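Local coordinates for protein DyP2 (Amycolatopsis sp. ATCC 39116, PDB 4G2C) that acts as a haem-containing dye peroxidase that probably oxidises dyes and other substrates, including some related to lignin breakdown, at residues A[56-61]-A[252-257]; A[222-227]-A[372-377]; A[242-247]-A[330-335]. One frame throughout, in Å; residues are numbered along the deposited sequence.

Overall arrangement
Contact 2 lies deepest in DyP2, with contact 1 and the more peripheral contact 3 centred about 10 and 13 Å from it. Contacts 1 and 2 touch directly; both reach the antiparallel sheet that includes strands 255-256, 267-278, 374-380 and 402-409, and their segments alternate along the chain. Contact 3 is nested inside the loop that contact 2 closes, its centre about 22 Å from that of contact 1. It joins contact 2 through a probable hydrogen bond from Leu-225 N to Pro-246 O and through packing of Leu-372 on Trp-244. The middle contact binds the haem, so the series ties the family barrel domain on one side and the peripheral loops on the other to the haem pocket.

Contact 1: residues A[56-61]-A[252-257]; sequences PNILKA and QVLVPD. With ACT (acetate ion), chain X.
Ile-58 and Leu-59 meet Val-253 and Leu-254 almost wholly through methyl groups. The shortest approach is Ile-58 CG2 to Val-253 CG2 at 3.7 Å, and the same Ile-58 CG2 also lies 4.0 Å from Leu-254 CD2. With CG2 anti to the backbone N, Ile-58 turns this short branch, and not the longer ethyl arm, to the contact. Leu-59 works with one branch as well: its CD2 rests 3.9 Å from Val-253 CG1 and then reaches Leu-254 CD1, the two leucines crossing at about a right angle. Each valine branch thus has its own partner. Phe-226 lies against both Leu-59 and Val-253, while Phe-408 of strand 402-409 packs on Ile-58 and Val-253.

Polar bonds belong to the margins. Ala-61 N donates an almost straight bond (173°) to O of an acetate, probably from the crystallisation liquor, 2.8 Å away, and Lys-60 NZ forms a salt bridge with Asp-230.

The contact therefore joins the loop between helix 45-53 and strand 66-74 to the approach of strand 255-256. With no hydrogen bond between the segments, their fit depends on shape and exclusion of water rather than on direction.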
loop_
_atom_site.group_PDB
_atom_site.type_symbol
_atom_site.label_atom_id
_atom_site.label_comp_id
_atom_site.label_asym_id
_atom_site.label_seq_id
_atom_site.Cartn_x
_atom_site.Cartn_y
_atom_site.Cartn_z
ATOM N N PRO A 56 -14.356 -0.015 7.790
ATOM C CA PRO A 56 -13.775 1.119 7.061
ATOM C C PRO A 56 -12.354 0.805 6.564
ATOM O O PRO A 56 -11.743 -0.199 6.963
ATOM C CB PRO A 56 -13.692 2.220 8.131
ATOM C CG PRO A 56 -14.622 1.804 9.216
ATOM C CD PRO A 56 -14.609 0.312 9.204
ATOM N N ASN A 57 -11.844 1.682 5.704
ATOM C CA ASN A 57 -10.465 1.635 5.221
ATOM C C ASN A 57 -10.256 0.621 4.093
ATOM O O ASN A 57 -9.177 0.555 3.508
ATOM C CB ASN A 57 -9.473 1.402 6.373
ATOM C CG ASN A 57 -8.042 1.798 6.009
ATOM O OD1 ASN A 57 -7.811 2.763 5.269
ATOM N ND2 ASN A 57 -7.079 1.053 6.520
ATOM N N ILE A 58 -11.295 -0.155 3.776
ATOM C CA ILE A 58 -11.140 -1.213 2.793
ATOM C C ILE A 58 -11.547 -0.743 1.392
ATOM O O ILE A 58 -10.705 -0.628 0.517
ATOM C CB ILE A 58 -11.879 -2.511 3.211
ATOM C CG1 ILE A 58 -11.270 -3.082 4.502
ATOM C CG2 ILE A 58 -11.781 -3.549 2.104
ATOM C CD1 ILE A 58 -12.148 -4.133 5.222
ATOM N N LEU A 59 -12.830 -0.468 1.189
ATOM C CA LEU A 59 -13.305 0.033 -0.106
ATOM C C LEU A 59 -12.865 1.489 -0.356
ATOM O O LEU A 59 -12.863 1.968 -1.491
ATOM C CB LEU A 59 -14.831 -0.088 -0.222
ATOM C CG LEU A 59 -15.516 -1.454 -0.327
ATOM C CD1 LEU A 59 -17.019 -1.286 -0.300
ATOM C CD2 LEU A 59 -15.105 -2.239 -1.595
ATOM N N LYS A 60 -12.487 2.178 0.711
ATOM C CA LYS A 60 -12.080 3.579 0.636
ATOM C C LYS A 60 -11.153 3.863 1.816
ATOM O O LYS A 60 -11.532 3.634 2.957
ATOM C CB LYS A 60 -13.320 4.461 0.755
ATOM C CG LYS A 60 -13.038 5.948 0.942
ATOM C CD LYS A 60 -13.117 6.638 -0.375
ATOM C CE LYS A 60 -12.763 8.100 -0.278
ATOM N NZ LYS A 60 -12.214 8.525 -1.590
ATOM N N ALA A 61 -9.947 4.358 1.556
ATOM C CA ALA A 61 -8.971 4.567 2.628
ATOM C C ALA A 61 -9.517 5.449 3.763
ATOM O O ALA A 61 -10.349 6.310 3.532
ATOM C CB ALA A 61 -7.679 5.164 2.066
ATOM N N GLN A 252 -12.035 -7.641 -6.343
ATOM C CA GLN A 252 -10.592 -7.381 -6.284
ATOM C C GLN A 252 -10.114 -7.005 -4.865
ATOM O O GLN A 252 -8.945 -6.719 -4.657
ATOM C CB GLN A 252 -10.169 -6.312 -7.301
ATOM C CG GLN A 252 -8.667 -6.349 -7.618
ATOM C CD GLN A 252 -8.340 -5.903 -9.033
ATOM O OE1 GLN A 252 -9.132 -6.097 -9.957
ATOM N NE2 GLN A 252 -7.174 -5.294 -9.208
ATOM N N VAL A 253 -11.023 -7.010 -3.893
ATOM C CA VAL A 253 -10.654 -6.659 -2.531
ATOM C C VAL A 253 -11.499 -7.409 -1.508
ATOM O O VAL A 253 -10.993 -7.816 -0.472
ATOM C CB VAL A 253 -10.724 -5.122 -2.297
ATOM C CG1 VAL A 253 -12.158 -4.611 -2.419
ATOM C CG2 VAL A 253 -10.126 -4.755 -0.953
ATOM N N LEU A 254 -12.780 -7.618 -1.805
ATOM C CA LEU A 254 -13.669 -8.244 -0.835
ATOM C C LEU A 254 -13.685 -9.765 -0.932
ATOM O O LEU A 254 -13.582 -10.344 -2.022
ATOM C CB LEU A 254 -15.089 -7.720 -0.977
ATOM C CG LEU A 254 -15.304 -6.228 -0.743
ATOM C CD1 LEU A 254 -16.794 -5.882 -0.886
ATOM C CD2 LEU A 254 -14.786 -5.821 0.636
ATOM N N VAL A 255 -13.843 -10.388 0.229
ATOM C CA VAL A 255 -13.889 -11.836 0.380
ATOM C C VAL A 255 -15.038 -12.143 1.345
ATOM O O VAL A 255 -15.178 -11.479 2.373
ATOM C CB VAL A 255 -12.576 -12.355 1.028
ATOM C CG1 VAL A 255 -12.575 -13.848 1.119
ATOM C CG2 VAL A 255 -11.335 -11.857 0.253
ATOM N N PRO A 256 -15.873 -13.137 1.012
ATOM C CA PRO A 256 -16.907 -13.565 1.959
ATOM C C PRO A 256 -16.245 -13.937 3.278
ATOM O O PRO A 256 -15.204 -14.586 3.268
ATOM C CB PRO A 256 -17.509 -14.806 1.291
ATOM C CG PRO A 256 -17.209 -14.622 -0.211
ATOM C CD PRO A 256 -15.929 -13.859 -0.276
ATOM N N ASP A 257 -16.825 -13.502 4.394
ATOM C CA ASP A 257 -16.287 -13.799 5.714
ATOM C C ASP A 257 -16.758 -15.186 6.167
ATOM O O ASP A 257 -17.902 -15.360 6.576
ATOM C CB ASP A 257 -16.746 -12.729 6.699
ATOM C CG ASP A 257 -16.096 -12.870 8.052
ATOM O OD1 ASP A 257 -15.324 -13.839 8.233
ATOM O OD2 ASP A 257 -16.366 -12.021 8.931
HETATM C C ACT X . -9.421 4.944 -2.223
HETATM O O ACT X . -9.049 5.020 -1.030
HETATM O OXT ACT X . -9.560 3.783 -2.691
HETATM C CH3 ACT X . -9.686 6.179 -3.036
#

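Contact 2: residues A[222-227]-A[372-377]; sequences SQPLFL and LMARRG. With HEM (protoporphyrin IX containing Fe), chain C; ACT (acetate ion), chain O; ACT (acetate ion), chain X.
Ser-222 O receives Arg-375 NH2 at 2.8 Å; the carbonyl oxygen lies in the guanidinium plane, although the donor stands above the plane of the carbonyl. A water reinforces this pairing, bonding to Ser-222 O, Met-373 O and Arg-375 NE. Ser-222 OG, anti to its own amide nitrogen (chi1 -180°), gives a 2.6 Å bond to haem O1D. Arg-375 NH2 also bonds haem O2A at 2.6 Å, and one guanidinium face lies over C4D of the porphyrin. An alanine here would be likely to leave the propionate O2A and Ser-222 O without their shared donor, with no guanidinium lying over the porphyrin at C4D.

Gln-223 turns at chi2 (-77°), bringing its amide alongside the backbone of Arg-375. There OE1 accepts from Arg-375 N at 3.2 Å, in the carbonyl plane and on a lone pair, while NE2 donates to Arg-375 O at 2.8 Å. That carbonyl also takes Arg-376 NH1, and the two donors reach it from opposite faces. The guanidinium of Arg-376 has further partners in the carbonyls of Asn-57 and Ile-58.

Pro-224 presses CD to 3.3 Å from Met-373 O, and its CG approaches Ala-374. Farther along, Phe-226 offers its ring edge, with CE2 4.0 Å from Ala-374 CB.

A serine and an arginine holding the propionates, with the arginine laid over the macrocycle, form one wall of a haem pocket; the position is consistent with the distal arginine of dye-decolourising peroxidases.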
loop_
_atom_site.group_PDB
_atom_site.type_symbol
_atom_site.label_atom_id
_atom_site.label_comp_id
_atom_site.label_asym_id
_atom_site.label_seq_id
_atom_site.Cartn_x
_atom_site.Cartn_y
_atom_site.Cartn_z
ATOM N N SER A 222 -2.113 6.590 -7.143
ATOM C CA SER A 222 -2.799 5.653 -8.018
ATOM C C SER A 222 -3.413 4.520 -7.219
ATOM O O SER A 222 -2.703 3.636 -6.736
ATOM C CB SER A 222 -1.814 5.075 -9.039
ATOM O OG SER A 222 -2.459 4.161 -9.913
ATOM N N GLN A 223 -4.732 4.553 -7.093
ATOM C CA GLN A 223 -5.485 3.585 -6.314
ATOM C C GLN A 223 -6.581 2.967 -7.167
ATOM O O GLN A 223 -7.213 3.666 -7.960
ATOM C CB GLN A 223 -6.144 4.285 -5.114
ATOM C CG GLN A 223 -5.174 4.804 -4.048
ATOM C CD GLN A 223 -4.637 3.690 -3.155
ATOM O OE1 GLN A 223 -4.901 2.503 -3.383
ATOM N NE2 GLN A 223 -3.880 4.071 -2.130
ATOM N N PRO A 224 -6.829 1.657 -6.989
ATOM C CA PRO A 224 -8.050 1.033 -7.525
ATOM C C PRO A 224 -9.286 1.668 -6.886
ATOM O O PRO A 224 -9.317 1.829 -5.670
ATOM C CB PRO A 224 -7.923 -0.427 -7.076
ATOM C CG PRO A 224 -7.044 -0.370 -5.842
ATOM C CD PRO A 224 -6.047 0.725 -6.158
ATOM N N LEU A 225 -10.269 2.061 -7.690
ATOM C CA LEU A 225 -11.497 2.639 -7.146
ATOM C C LEU A 225 -12.652 1.635 -7.230
ATOM O O LEU A 225 -13.068 1.248 -8.323
ATOM C CB LEU A 225 -11.860 3.943 -7.866
ATOM C CG LEU A 225 -10.746 5.005 -7.875
ATOM C CD1 LEU A 225 -11.165 6.309 -8.558
ATOM C CD2 LEU A 225 -10.266 5.267 -6.438
ATOM N N PHE A 226 -13.156 1.215 -6.073
ATOM C CA PHE A 226 -14.211 0.210 -6.015
ATOM C C PHE A 226 -15.603 0.840 -6.015
ATOM O O PHE A 226 -16.598 0.162 -6.230
ATOM C CB PHE A 226 -14.029 -0.681 -4.776
ATOM C CG PHE A 226 -12.645 -1.238 -4.636
ATOM C CD1 PHE A 226 -12.227 -2.294 -5.436
ATOM C CD2 PHE A 226 -11.737 -0.677 -3.730
ATOM C CE1 PHE A 226 -10.936 -2.802 -5.324
ATOM C CE2 PHE A 226 -10.451 -1.181 -3.606
ATOM C CZ PHE A 226 -10.048 -2.254 -4.402
ATOM N N LEU A 227 -15.661 2.138 -5.756
ATOM C CA LEU A 227 -16.926 2.856 -5.648
ATOM C C LEU A 227 -17.129 3.758 -6.857
ATOM O O LEU A 227 -16.219 4.483 -7.282
ATOM C CB LEU A 227 -16.963 3.686 -4.358
ATOM C CG LEU A 227 -16.666 2.846 -3.108
ATOM C CD1 LEU A 227 -16.727 3.690 -1.832
ATOM C CD2 LEU A 227 -17.627 1.667 -3.030
ATOM N N LEU A 372 -3.504 -5.756 -9.316
ATOM C CA LEU A 372 -3.469 -4.455 -8.658
ATOM C C LEU A 372 -4.247 -4.495 -7.351
ATOM O O LEU A 372 -5.168 -5.296 -7.190
ATOM C CB LEU A 372 -4.034 -3.364 -9.572
ATOM C CG LEU A 372 -3.304 -3.183 -10.910
ATOM C CD1 LEU A 372 -3.868 -1.992 -11.708
ATOM C CD2 LEU A 372 -1.831 -3.005 -10.665
ATOM N N MET A 373 -3.890 -3.610 -6.428
ATOM C CA MET A 373 -4.426 -3.703 -5.089
ATOM C C MET A 373 -4.592 -2.346 -4.410
ATOM O O MET A 373 -3.959 -1.372 -4.781
ATOM C CB MET A 373 -3.519 -4.608 -4.249
ATOM C CG MET A 373 -2.349 -3.871 -3.647
ATOM S SD MET A 373 -0.955 -4.927 -3.306
ATOM C CE MET A 373 -0.454 -5.394 -4.968
ATOM N N ALA A 374 -5.457 -2.316 -3.402
ATOM C CA ALA A 374 -5.647 -1.163 -2.541
ATOM C C ALA A 374 -4.496 -0.989 -1.538
ATOM O O ALA A 374 -4.312 -1.814 -0.647
ATOM C CB ALA A 374 -6.941 -1.317 -1.789
ATOM N N ARG A 375 -3.746 0.098 -1.672
ATOM C CA ARG A 375 -2.648 0.394 -0.759
ATOM C C ARG A 375 -3.145 1.357 0.318
ATOM O O ARG A 375 -3.839 2.336 0.015
ATOM C CB ARG A 375 -1.469 1.007 -1.520
ATOM C CG ARG A 375 -0.843 0.095 -2.600
ATOM C CD ARG A 375 0.312 0.813 -3.367
ATOM N NE ARG A 375 -0.230 1.870 -4.226
ATOM C CZ ARG A 375 0.255 3.100 -4.344
ATOM N NH1 ARG A 375 1.349 3.474 -3.674
ATOM N NH2 ARG A 375 -0.365 3.958 -5.149
ATOM N N ARG A 376 -2.790 1.079 1.570
ATOM C CA ARG A 376 -3.251 1.886 2.698
ATOM C C ARG A 376 -2.120 2.138 3.684
ATOM O O ARG A 376 -2.353 2.191 4.892
ATOM C CB ARG A 376 -4.381 1.154 3.430
ATOM C CG ARG A 376 -5.553 0.763 2.543
ATOM C CD ARG A 376 -6.432 1.971 2.243
ATOM N NE ARG A 376 -7.626 1.578 1.504
ATOM C CZ ARG A 376 -7.799 1.762 0.196
ATOM N NH1 ARG A 376 -6.851 2.357 -0.523
ATOM N NH2 ARG A 376 -8.924 1.358 -0.391
ATOM N N GLY A 377 -0.897 2.283 3.176
ATOM C CA GLY A 377 0.278 2.410 4.018
ATOM C C GLY A 377 0.386 3.747 4.721
ATOM O O GLY A 377 -0.336 4.692 4.407
HETATM C CHA HEM C . 3.193 3.685 -6.330
HETATM C CHB HEM C . 6.927 4.415 -3.304
HETATM C CHC HEM C . 6.469 -0.095 -1.556
HETATM C CHD HEM C . 3.307 -1.050 -5.094
HETATM C C1A HEM C . 4.230 4.284 -5.655
HETATM C C2A HEM C . 4.661 5.656 -5.829
HETATM C C3A HEM C . 5.686 5.850 -4.989
HETATM C C4A HEM C . 5.935 4.619 -4.259
HETATM C CMA HEM C . 6.482 7.154 -4.812
HETATM C CAA HEM C . 4.023 6.675 -6.814
HETATM C CBA HEM C . 2.807 7.329 -6.150
HETATM C CGA HEM C . 1.551 6.506 -6.329
HETATM O O1A HEM C . 1.189 6.165 -7.470
HETATM O O2A HEM C . 0.887 6.179 -5.324
HETATM C C1B HEM C . 7.156 3.266 -2.559
HETATM C C2B HEM C . 8.155 3.064 -1.512
HETATM C C3B HEM C . 8.010 1.810 -1.040
HETATM C C4B HEM C . 6.918 1.187 -1.746
HETATM C CMB HEM C . 9.201 4.116 -1.064
HETATM C CAB HEM C . 8.793 1.089 0.080
HETATM C CBB HEM C . 9.475 1.780 0.997
HETATM C C1C HEM C . 5.629 -0.767 -2.416
HETATM C C2C HEM C . 5.377 -2.199 -2.415
HETATM C C3C HEM C . 4.486 -2.453 -3.388
HETATM C C4C HEM C . 4.158 -1.195 -4.030
HETATM C CMC HEM C . 6.000 -3.232 -1.432
HETATM C CAC HEM C . 3.923 -3.830 -3.815
HETATM C CBC HEM C . 4.566 -4.971 -3.518
HETATM C C1D HEM C . 2.945 0.130 -5.708
HETATM C C2D HEM C . 1.874 0.246 -6.662
HETATM C C3D HEM C . 1.844 1.724 -7.018
HETATM C C4D HEM C . 2.893 2.348 -6.274
HETATM C CMD HEM C . 0.963 -0.881 -7.179
HETATM C CAD HEM C . 0.930 2.426 -8.002
HETATM C CBD HEM C . 1.482 2.044 -9.360
HETATM C CGD HEM C . 0.492 2.611 -10.339
HETATM O O1D HEM C . -0.710 2.252 -10.231
HETATM O O2D HEM C . 0.916 3.449 -11.179
HETATM N NA HEM C . 5.013 3.688 -4.693
HETATM N NB HEM C . 6.426 2.098 -2.662
HETATM N NC HEM C . 4.868 -0.185 -3.418
HETATM N ND HEM C . 3.513 1.384 -5.511
HETATM FE FE HEM C . 5.137 1.739 -4.164
HETATM C C ACT O . 0.438 4.362 0.451
HETATM O O ACT O . -0.748 4.453 0.043
HETATM O OXT ACT O . 0.943 3.210 0.525
HETATM C CH3 ACT O . 1.216 5.582 0.842
HETATM C C ACT X . -9.421 4.944 -2.223
HETATM O O ACT X . -9.049 5.020 -1.030
HETATM O OXT ACT X . -9.560 3.783 -2.691
HETATM C CH3 ACT X . -9.686 6.179 -3.036
HETATM O O HOH W 1 -2.441 0.801 -5.644
HETATM O O HOH W 2 -7.924 2.139 -3.258
#

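Contact 3: residues A[242-247]-A[330-335]; sequences NDWDPS and VGNDFS. With ACT (acetate ion), chain H; ACT (acetate ion), chain B.
Trp-244 and Asn-332 lie side by side and point the same way, their indole and amide planes turned 72° apart. Asn-332 ND2 comes 3.7 Å from Trp-244 CD1. The indole makes a cation-pi contact with Arg-369. The amide oxygen of Asn-332 accepts from Arg-357, which in turn makes a cation-pi contact with the ring of Phe-334. Trp-244 CB lies 3.5 Å from Phe-334 O.

The other flat group, the carboxylate of Asp-333, is gripped by three successive backbone N-H groups. OD2 takes Asn-242 N at 2.9 Å and OD1 takes Asp-243 N at 2.7 Å, both on the syn side and somewhat out of the carboxylate plane. OD1 has a second donor in Trp-244 N at 2.9 Å, nearly in line with the C-O bond. With CG anti to the backbone N (chi1 -158°), the carboxylate of Asp-333 is carried across to the backbone of 242-244.

The contact joins the loop after helix 228-237 to the loop between helices 303-309 and 350-354. Within the latter, Asp-333 is the centre of an inverse gamma turn, closed by a weak bond from Phe-334 N to Asn-332 O. Farther along 242-247, Asp-245 OD1 accepts from Ser-247 N, an Asx turn that shapes the far end of the segment. Asp-239 holds the amides of Asn-332 and Asp-333, so the gamma turn is tied from a second acidic side chain.

Towards the outside, Asp-243 OD1 lies 2.6 Å from OXT of an acetate, probably from the crystallisation liquor, so close that one of the two acid groups probably carries a proton. Ser-335 OG donates to the same acetate oxygen at 3.2 Å.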
loop_
_atom_site.group_PDB
_atom_site.type_symbol
_atom_site.label_atom_id
_atom_site.label_comp_id
_atom_site.label_asym_id
_atom_site.label_seq_id
_atom_site.Cartn_x
_atom_site.Cartn_y
_atom_site.Cartn_z
ATOM N N ASN A 242 -9.603 9.126 -18.948
ATOM C CA ASN A 242 -9.742 8.812 -20.375
ATOM C C ASN A 242 -8.751 7.765 -20.831
ATOM O O ASN A 242 -9.019 6.971 -21.721
ATOM C CB ASN A 242 -9.516 10.057 -21.239
ATOM C CG ASN A 242 -10.471 11.187 -20.914
ATOM O OD1 ASN A 242 -11.635 10.974 -20.553
ATOM N ND2 ASN A 242 -9.979 12.404 -21.050
ATOM N N ASP A 243 -7.581 7.795 -20.231
ATOM C CA ASP A 243 -6.491 6.957 -20.671
ATOM C C ASP A 243 -6.345 5.781 -19.702
ATOM O O ASP A 243 -6.099 4.649 -20.115
ATOM C CB ASP A 243 -5.227 7.802 -20.707
ATOM C CG ASP A 243 -4.173 7.234 -21.602
ATOM O OD1 ASP A 243 -4.300 6.044 -21.977
ATOM O OD2 ASP A 243 -3.206 7.981 -21.912
ATOM N N TRP A 244 -6.509 6.056 -18.410
ATOM C CA TRP A 244 -6.439 5.008 -17.398
ATOM C C TRP A 244 -7.758 4.899 -16.635
ATOM O O TRP A 244 -8.213 5.865 -16.030
ATOM C CB TRP A 244 -5.275 5.263 -16.428
ATOM C CG TRP A 244 -5.238 4.280 -15.292
ATOM C CD1 TRP A 244 -5.528 4.528 -13.984
ATOM C CD2 TRP A 244 -4.930 2.880 -15.376
ATOM N NE1 TRP A 244 -5.410 3.378 -13.247
ATOM C CE2 TRP A 244 -5.040 2.353 -14.077
ATOM C CE3 TRP A 244 -4.569 2.028 -16.425
ATOM C CZ2 TRP A 244 -4.797 1.011 -13.796
ATOM C CZ3 TRP A 244 -4.325 0.720 -16.156
ATOM C CH2 TRP A 244 -4.443 0.209 -14.851
ATOM N N ASP A 245 -8.379 3.727 -16.689
ATOM C CA ASP A 245 -9.593 3.455 -15.919
ATOM C C ASP A 245 -9.169 2.867 -14.560
ATOM O O ASP A 245 -8.583 1.788 -14.503
ATOM C CB ASP A 245 -10.495 2.496 -16.709
ATOM C CG ASP A 245 -11.719 2.014 -15.910
ATOM O OD1 ASP A 245 -12.217 2.760 -15.029
ATOM O OD2 ASP A 245 -12.192 0.883 -16.183
ATOM N N PRO A 246 -9.410 3.605 -13.462
ATOM C CA PRO A 246 -8.975 3.128 -12.138
ATOM C C PRO A 246 -10.003 2.213 -11.448
ATOM O O PRO A 246 -9.729 1.707 -10.351
ATOM C CB PRO A 246 -8.803 4.430 -11.351
ATOM C CG PRO A 246 -9.841 5.353 -11.954
ATOM C CD PRO A 246 -9.979 4.964 -13.407
ATOM N N SER A 247 -11.164 2.022 -12.078
ATOM C CA SER A 247 -12.203 1.116 -11.577
ATOM C C SER A 247 -11.631 -0.231 -11.185
ATOM O O SER A 247 -10.728 -0.752 -11.835
ATOM C CB SER A 247 -13.270 0.851 -12.651
ATOM O OG SER A 247 -13.897 2.047 -13.072
ATOM N N VAL A 330 -1.774 16.510 -9.224
ATOM C CA VAL A 330 -0.977 15.365 -9.616
ATOM C C VAL A 330 -1.860 14.471 -10.473
ATOM O O VAL A 330 -2.931 14.067 -10.037
ATOM C CB VAL A 330 -0.525 14.570 -8.385
ATOM C CG1 VAL A 330 0.205 13.291 -8.823
ATOM C CG2 VAL A 330 0.364 15.444 -7.496
ATOM N N GLY A 331 -1.422 14.159 -11.688
ATOM C CA GLY A 331 -2.256 13.365 -12.578
ATOM C C GLY A 331 -2.093 11.866 -12.411
ATOM O O GLY A 331 -1.091 11.408 -11.880
ATOM N N ASN A 332 -3.076 11.105 -12.884
ATOM C CA ASN A 332 -2.970 9.650 -12.973
ATOM C C ASN A 332 -3.543 9.091 -14.283
ATOM O O ASN A 332 -3.574 7.876 -14.489
ATOM C CB ASN A 332 -3.669 8.964 -11.787
ATOM C CG ASN A 332 -3.171 7.552 -11.568
ATOM O OD1 ASN A 332 -1.977 7.298 -11.664
ATOM N ND2 ASN A 332 -4.084 6.622 -11.300
ATOM N N ASP A 333 -3.996 9.981 -15.159
ATOM C CA ASP A 333 -4.615 9.589 -16.412
ATOM C C ASP A 333 -3.588 9.384 -17.527
ATOM O O ASP A 333 -3.458 10.212 -18.429
ATOM C CB ASP A 333 -5.618 10.652 -16.838
ATOM C CG ASP A 333 -6.654 10.108 -17.776
ATOM O OD1 ASP A 333 -6.690 8.872 -17.934
ATOM O OD2 ASP A 333 -7.422 10.905 -18.346
ATOM N N PHE A 334 -2.857 8.278 -17.451
ATOM C CA PHE A 334 -1.855 7.939 -18.462
ATOM C C PHE A 334 -1.658 6.424 -18.515
ATOM O O PHE A 334 -1.965 5.708 -17.555
ATOM C CB PHE A 334 -0.501 8.577 -18.120
ATOM C CG PHE A 334 0.069 8.107 -16.807
ATOM C CD1 PHE A 334 0.807 6.919 -16.735
ATOM C CD2 PHE A 334 -0.178 8.816 -15.638
ATOM C CE1 PHE A 334 1.319 6.464 -15.524
ATOM C CE2 PHE A 334 0.319 8.364 -14.409
ATOM C CZ PHE A 334 1.077 7.190 -14.350
ATOM N N SER A 335 -1.141 5.954 -19.644
ATOM C CA SER A 335 -0.702 4.579 -19.813
ATOM C C SER A 335 0.663 4.681 -20.459
ATOM O O SER A 335 1.155 5.777 -20.702
ATOM C CB SER A 335 -1.648 3.796 -20.740
ATOM O OG SER A 335 -1.480 4.182 -22.098
HETATM C C ACT H . -5.224 4.010 -24.404
HETATM O O ACT H . -4.949 3.758 -25.607
HETATM O OXT ACT H . -4.255 4.065 -23.600
HETATM C CH3 ACT H . -6.641 4.234 -23.954
HETATM C C ACT B . -17.263 2.013 -13.232
HETATM O O ACT B . -16.546 2.902 -12.718
HETATM O OXT ACT B . -16.762 1.270 -14.118
HETATM C CH3 ACT B . -18.680 1.852 -12.797
#